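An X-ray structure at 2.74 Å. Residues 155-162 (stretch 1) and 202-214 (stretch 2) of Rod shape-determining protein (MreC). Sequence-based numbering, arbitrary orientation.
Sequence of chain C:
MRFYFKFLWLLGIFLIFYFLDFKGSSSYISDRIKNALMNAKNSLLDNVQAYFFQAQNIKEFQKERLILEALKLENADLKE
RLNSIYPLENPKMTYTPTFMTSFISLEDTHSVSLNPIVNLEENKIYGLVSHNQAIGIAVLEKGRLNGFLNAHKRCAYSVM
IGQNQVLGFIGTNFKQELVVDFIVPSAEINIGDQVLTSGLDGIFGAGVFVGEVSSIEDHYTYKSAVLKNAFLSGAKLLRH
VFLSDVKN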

ATOM      1  N   CYS C 155     -17.842  -7.820  19.969  1.00 27.91           N
ATOM      2  CA  CYS C 155     -18.506  -6.650  19.433  1.00 25.93           C
ATOM      3  C   CYS C 155     -17.642  -6.019  18.383  1.00 24.79           C
ATOM      4  O   CYS C 155     -16.549  -5.551  18.680  1.00 25.55           O
ATOM      5  CB  CYS C 155     -18.813  -5.646  20.537  1.00 25.74           C
ATOM      6  SG  CYS C 155     -19.383  -4.071  19.886  1.00 25.74           S
ATOM      7  N   ALA C 156     -18.133  -6.020  17.151  1.00 23.95           N
ATOM      8  CA  ALA C 156     -17.434  -5.414  16.020  1.00 24.25           C
ATOM      9  C   ALA C 156     -18.427  -4.967  14.959  1.00 23.25           C
ATOM     10  O   ALA C 156     -19.425  -5.623  14.717  1.00 22.01           O
ATOM     11  CB  ALA C 156     -16.443  -6.398  15.411  1.00 25.43           C
ATOM     12  N   TYR C 157     -18.153  -3.828  14.332  1.00 23.19           N
ATOM     13  CA  TYR C 157     -19.006  -3.340  13.272  1.00 22.86           C
ATOM     14  C   TYR C 157     -18.333  -2.246  12.467  1.00 22.64           C
ATOM     15  O   TYR C 157     -17.244  -1.825  12.815  1.00 23.29           O
ATOM     16  CB  TYR C 157     -20.334  -2.874  13.831  1.00 23.26           C
ATOM     17  CG  TYR C 157     -20.269  -1.895  14.982  1.00 24.13           C
ATOM     18  CD1 TYR C 157     -20.301  -0.529  14.760  1.00 24.77           C
ATOM     19  CD2 TYR C 157     -20.256  -2.336  16.299  1.00 24.40           C
ATOM     20  CE1 TYR C 157     -20.284   0.381  15.813  1.00 24.66           C
ATOM     21  CE2 TYR C 157     -20.252  -1.434  17.359  1.00 24.39           C
ATOM     22  CZ  TYR C 157     -20.255  -0.084  17.112  1.00 24.64           C
ATOM     23  OH  TYR C 157     -20.275   0.784  18.182  1.00 25.56           O
ATOM     24  N   SER C 158     -18.953  -1.842  11.355  1.00 22.47           N
ATOM     25  CA  SER C 158     -18.339  -0.905  10.399  1.00 22.21           C
ATOM     26  C   SER C 158     -18.706   0.547  10.675  1.00 21.95           C
ATOM     27  O   SER C 158     -19.875   0.878  10.753  1.00 21.17           O
ATOM     28  CB  SER C 158     -18.734  -1.235   8.971  1.00 21.91           C
ATOM     29  OG  SER C 158     -17.982  -0.395   8.103  1.00 22.26           O
ATOM     30  N   VAL C 159     -17.700   1.411  10.765  1.00 22.89           N
ATOM     31  CA  VAL C 159     -17.910   2.843  11.011  1.00 22.29           C
ATOM     32  C   VAL C 159     -17.185   3.719   9.978  1.00 22.83           C
ATOM     33  O   VAL C 159     -16.324   3.234   9.228  1.00 23.91           O
ATOM     34  CB  VAL C 159     -17.464   3.238  12.417  1.00 22.00           C
ATOM     35  CG1 VAL C 159     -18.292   2.492  13.448  1.00 21.78           C
ATOM     36  CG2 VAL C 159     -15.969   3.005  12.614  1.00 22.84           C
ATOM     37  N   MET C 160     -17.558   4.993   9.928  1.00 23.43           N
ATOM     38  CA  MET C 160     -16.918   5.985   9.048  1.00 23.55           C
ATOM     39  C   MET C 160     -16.606   7.286   9.786  1.00 23.10           C
ATOM     40  O   MET C 160     -17.378   7.749  10.609  1.00 20.35           O
ATOM     41  CB  MET C 160     -17.794   6.281   7.826  1.00 23.48           C
ATOM     42  CG  MET C 160     -19.185   6.815   8.154  1.00 22.69           C
ATOM     43  SD  MET C 160     -20.177   6.825   6.663  1.00 22.47           S
ATOM     44  CE  MET C 160     -21.676   7.571   7.284  1.00 22.67           C
ATOM     45  N   ILE C 161     -15.470   7.884   9.463  1.00 25.31           N
ATOM     46  CA  ILE C 161     -14.923   9.010  10.215  1.00 26.57           C
ATOM     47  C   ILE C 161     -14.943  10.302   9.403  1.00 28.22           C
ATOM     48  O   ILE C 161     -14.542  10.329   8.234  1.00 28.92           O
ATOM     49  CB  ILE C 161     -13.477   8.721  10.635  1.00 27.14           C
ATOM     50  CG1 ILE C 161     -13.441   7.485  11.528  1.00 27.04           C
ATOM     51  CG2 ILE C 161     -12.880   9.902  11.385  1.00 28.43           C
ATOM     52  CD1 ILE C 161     -12.057   6.936  11.826  1.00 27.63           C
ATOM     53  N   GLY C 162     -15.401  11.381  10.032  1.00 29.88           N
ATOM     54  CA  GLY C 162     -15.346  12.697   9.408  1.00 32.04           C
ATOM     55  C   GLY C 162     -16.203  12.827   8.142  1.00 33.50           C
ATOM     56  O   GLY C 162     -16.966  11.945   7.807  1.00 34.02           O
TER
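Stretch 2 202-214: GIFGAGVFVGEVS

How does the second stretch lie on the first? Taken end to end it runs in the same general sense, its early residues near Tyr157 and its later ones near Ile161, but not in step residue by residue, and without pairing backbone to backbone. Stretch 1 is extended, with a strand from Ser158 to Ile161. Stretch 2 begins as a loop through Ile203 and Phe204 and becomes a strand by Phe209, one that continues later in the chain. The nearest CA atoms are well apart: 7.3 Å between Tyr157 CA and Ile203 CA, 8.0 Å between Val159 CA and Val210 CA, and 8.3 Å between Ile161 CA and Val213 CA. That spacing leaves room for a layer of side chains, and no hydrogen bond crosses it. The contact is apolar packing, burying 373 Å² over both sides.

What is the main bump, and where does it fit? It is Tyr157, which points toward stretch 2 and has more of its surface covered than any other residue here. With chi1 in the p well, its ring reaches toward stretch 2, with Phe204 over one face and Val210 at its edge. Phe204, in the m rotamer, turns an edge toward the tyrosine face: Tyr157 CD1 lies 3.6 Å from Phe204 CE2, the ring centroids are 4.8 Å apart and the planes meet at 62°. Val210 takes the rim of the ring, with its CG2 4.2 Å from Tyr157 CE1 and near the ring plane. The phenol therefore sits in a corner, covered on one face by an aromatic edge and bordered by a branched side chain. Its hydroxyl finds a hydrogen bond elsewhere in the structure, so the polar tip is satisfied although the residue is buried.

How is the base of the tyrosine covered? Ile203 also points toward stretch 1, and its extended end, with chi2 in the t well, brings CD1 to 4.0 Å from Tyr157 CB. The same methyl, Ile203 CD1, lies 3.9 Å from Ala156 O, so it rests against backbone as well as side chain. The Ala156 side chain takes no part in this, since its CB points away.

Which residues carry the packing along the strand? Val159 and Val210 point toward each other's stretches and meet through methyls, Val159 CG1 to Val210 CG2 at 4.0 Å. Val210 CG2 thus touches both the edge of the tyrosine ring and the neighbouring valine, filling the hollow between them. Farther along, Ile161 CG2 meets Val213 CG2 at 4.0 Å, although the CA-to-CB bond of Ile161 points sideways.

What closes the more open side? Met160 starts out sideways, but its long side chain, with chi2 and chi3 both in the t well, brings its end nearer to the exposed pair Ala206 and Gly207. Met160 CE lies 4.2 Å from Gly207 N and 4.5 Å from Ala206 CB, a looser fit than the one around Tyr157. Gly207 has backbone angles that by themselves call for glycine, and it offers the methionine only main chain.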

ATOM      1  N   GLY C 202     -24.537  -4.324   7.220  1.00 27.68           N
ATOM      2  CA  GLY C 202     -25.828  -5.003   7.386  1.00 28.17           C
ATOM      3  C   GLY C 202     -26.185  -5.250   8.840  1.00 27.56           C
ATOM      4  O   GLY C 202     -26.981  -6.144   9.152  1.00 27.87           O
ATOM      5  N   ILE C 203     -25.596  -4.436   9.721  1.00 26.12           N
ATOM      6  CA  ILE C 203     -25.877  -4.455  11.156  1.00 24.92           C
ATOM      7  C   ILE C 203     -26.608  -3.180  11.597  1.00 24.07           C
ATOM      8  O   ILE C 203     -27.654  -3.221  12.252  1.00 24.33           O
ATOM      9  CB  ILE C 203     -24.562  -4.523  11.974  1.00 24.43           C
ATOM     10  CG1 ILE C 203     -23.780  -5.797  11.644  1.00 24.71           C
ATOM     11  CG2 ILE C 203     -24.864  -4.446  13.475  1.00 24.21           C
ATOM     12  CD1 ILE C 203     -22.390  -5.862  12.225  1.00 23.87           C
ATOM     13  N   PHE C 204     -26.004  -2.049  11.252  1.00 23.44           N
ATOM     14  CA  PHE C 204     -26.578  -0.729  11.481  1.00 23.14           C
ATOM     15  C   PHE C 204     -26.848  -0.105  10.119  1.00 23.77           C
ATOM     16  O   PHE C 204     -26.207  -0.434   9.123  1.00 24.12           O
ATOM     17  CB  PHE C 204     -25.572   0.186  12.188  1.00 22.17           C
ATOM     18  CG  PHE C 204     -25.252  -0.205  13.599  1.00 21.68           C
ATOM     19  CD1 PHE C 204     -26.105   0.140  14.618  1.00 21.72           C
ATOM     20  CD2 PHE C 204     -24.076  -0.854  13.914  1.00 21.36           C
ATOM     21  CE1 PHE C 204     -25.816  -0.176  15.929  1.00 21.49           C
ATOM     22  CE2 PHE C 204     -23.778  -1.179  15.232  1.00 21.13           C
ATOM     23  CZ  PHE C 204     -24.657  -0.838  16.244  1.00 21.21           C
ATOM     24  N   GLY C 205     -27.799   0.816  10.092  1.00 24.08           N
ATOM     25  CA  GLY C 205     -27.885   1.772   9.012  1.00 24.61           C
ATOM     26  C   GLY C 205     -26.813   2.832   9.167  1.00 23.86           C
ATOM     27  O   GLY C 205     -26.175   2.941  10.220  1.00 22.97           O
ATOM     28  N   ALA C 206     -26.620   3.618   8.123  1.00 24.40           N
ATOM     29  CA  ALA C 206     -25.614   4.654   8.140  1.00 23.97           C
ATOM     30  C   ALA C 206     -26.007   5.824   9.049  1.00 23.78           C
ATOM     31  O   ALA C 206     -27.200   6.153   9.213  1.00 24.35           O
ATOM     32  CB  ALA C 206     -25.387   5.166   6.737  1.00 24.90           C
ATOM     33  N   GLY C 207     -24.988   6.442   9.627  1.00 23.17           N
ATOM     34  CA  GLY C 207     -25.150   7.736  10.280  1.00 23.33           C
ATOM     35  C   GLY C 207     -25.496   7.748  11.757  1.00 22.90           C
ATOM     36  O   GLY C 207     -25.726   8.800  12.316  1.00 23.27           O
ATOM     37  N   VAL C 208     -25.519   6.588  12.398  1.00 22.32           N
ATOM     38  CA  VAL C 208     -25.757   6.523  13.830  1.00 22.05           C
ATOM     39  C   VAL C 208     -24.491   6.910  14.542  1.00 21.60           C
ATOM     40  O   VAL C 208     -23.410   6.517  14.118  1.00 21.21           O
ATOM     41  CB  VAL C 208     -26.188   5.122  14.265  1.00 21.81           C
ATOM     42  CG1 VAL C 208     -26.400   5.066  15.757  1.00 21.72           C
ATOM     43  CG2 VAL C 208     -27.471   4.726  13.559  1.00 22.48           C
ATOM     44  N   PHE C 209     -24.601   7.675  15.620  1.00 21.85           N
ATOM     45  CA  PHE C 209     -23.425   8.229  16.309  1.00 21.76           C
ATOM     46  C   PHE C 209     -22.695   7.149  17.111  1.00 21.20           C
ATOM     47  O   PHE C 209     -23.306   6.317  17.769  1.00 21.12           O
ATOM     48  CB  PHE C 209     -23.807   9.376  17.236  1.00 22.53           C
ATOM     49  CG  PHE C 209     -22.651   9.976  17.996  1.00 22.74           C
ATOM     50  CD1 PHE C 209     -21.830  10.908  17.392  1.00 23.09           C
ATOM     51  CD2 PHE C 209     -22.401   9.635  19.313  1.00 22.82           C
ATOM     52  CE1 PHE C 209     -20.759  11.485  18.090  1.00 23.52           C
ATOM     53  CE2 PHE C 209     -21.334  10.194  20.011  1.00 23.26           C
ATOM     54  CZ  PHE C 209     -20.508  11.125  19.394  1.00 23.61           C
ATOM     55  N   VAL C 210     -21.375   7.165  17.043  1.00 20.98           N
ATOM     56  CA  VAL C 210     -20.559   6.228  17.793  1.00 21.00           C
ATOM     57  C   VAL C 210     -19.694   6.946  18.812  1.00 22.04           C
ATOM     58  O   VAL C 210     -19.742   6.605  20.002  1.00 21.68           O
ATOM     59  CB  VAL C 210     -19.667   5.399  16.864  1.00 20.85           C
ATOM     60  CG1 VAL C 210     -18.783   4.475  17.671  1.00 20.90           C
ATOM     61  CG2 VAL C 210     -20.538   4.564  15.952  1.00 21.02           C
ATOM     62  N   GLY C 211     -18.907   7.920  18.336  1.00 23.06           N
ATOM     63  CA  GLY C 211     -17.961   8.656  19.200  1.00 24.67           C
ATOM     64  C   GLY C 211     -17.116   9.657  18.445  1.00 26.22           C
ATOM     65  O   GLY C 211     -17.469  10.054  17.347  1.00 27.09           O
ATOM     66  N   GLU C 212     -16.015  10.077  19.045  1.00 28.58           N
ATOM     67  CA  GLU C 212     -15.126  11.076  18.448  1.00 31.55           C
ATOM     68  C   GLU C 212     -13.680  10.630  18.587  1.00 29.23           C
ATOM     69  O   GLU C 212     -13.317  10.009  19.579  1.00 28.62           O
ATOM     70  CB  GLU C 212     -15.285  12.437  19.147  1.00 37.04           C
ATOM     71  CG  GLU C 212     -16.679  13.037  19.020  1.00 42.06           C
ATOM     72  CD  GLU C 212     -16.934  14.260  19.869  1.00 48.43           C
ATOM     73  OE1 GLU C 212     -15.940  14.960  20.241  1.00 51.57           O
ATOM     74  OE2 GLU C 212     -18.153  14.502  20.110  1.00 49.92           O
ATOM     75  N   VAL C 213     -12.854  10.972  17.608  1.00 26.73           N
ATOM     76  CA  VAL C 213     -11.468  10.540  17.622  1.00 25.73           C
ATOM     77  C   VAL C 213     -10.702  11.281  18.716  1.00 26.48           C
ATOM     78  O   VAL C 213     -10.728  12.500  18.762  1.00 26.56           O
ATOM     79  CB  VAL C 213     -10.800  10.790  16.266  1.00 24.78           C
ATOM     80  CG1 VAL C 213      -9.320  10.372  16.301  1.00 25.76           C
ATOM     81  CG2 VAL C 213     -11.547  10.027  15.185  1.00 24.09           C
ATOM     82  N   SER C 214     -10.054  10.550  19.618  1.00 26.33           N
ATOM     83  CA  SER C 214      -9.273  11.191  20.669  1.00 27.48           C
ATOM     84  C   SER C 214      -7.768  11.077  20.425  1.00 29.66           C
ATOM     85  O   SER C 214      -7.025  12.002  20.736  1.00 32.76           O
ATOM     86  CB  SER C 214      -9.659  10.677  22.046  1.00 27.31           C
ATOM     87  OG  SER C 214      -8.804   9.689  22.496  1.00 27.49           O
TER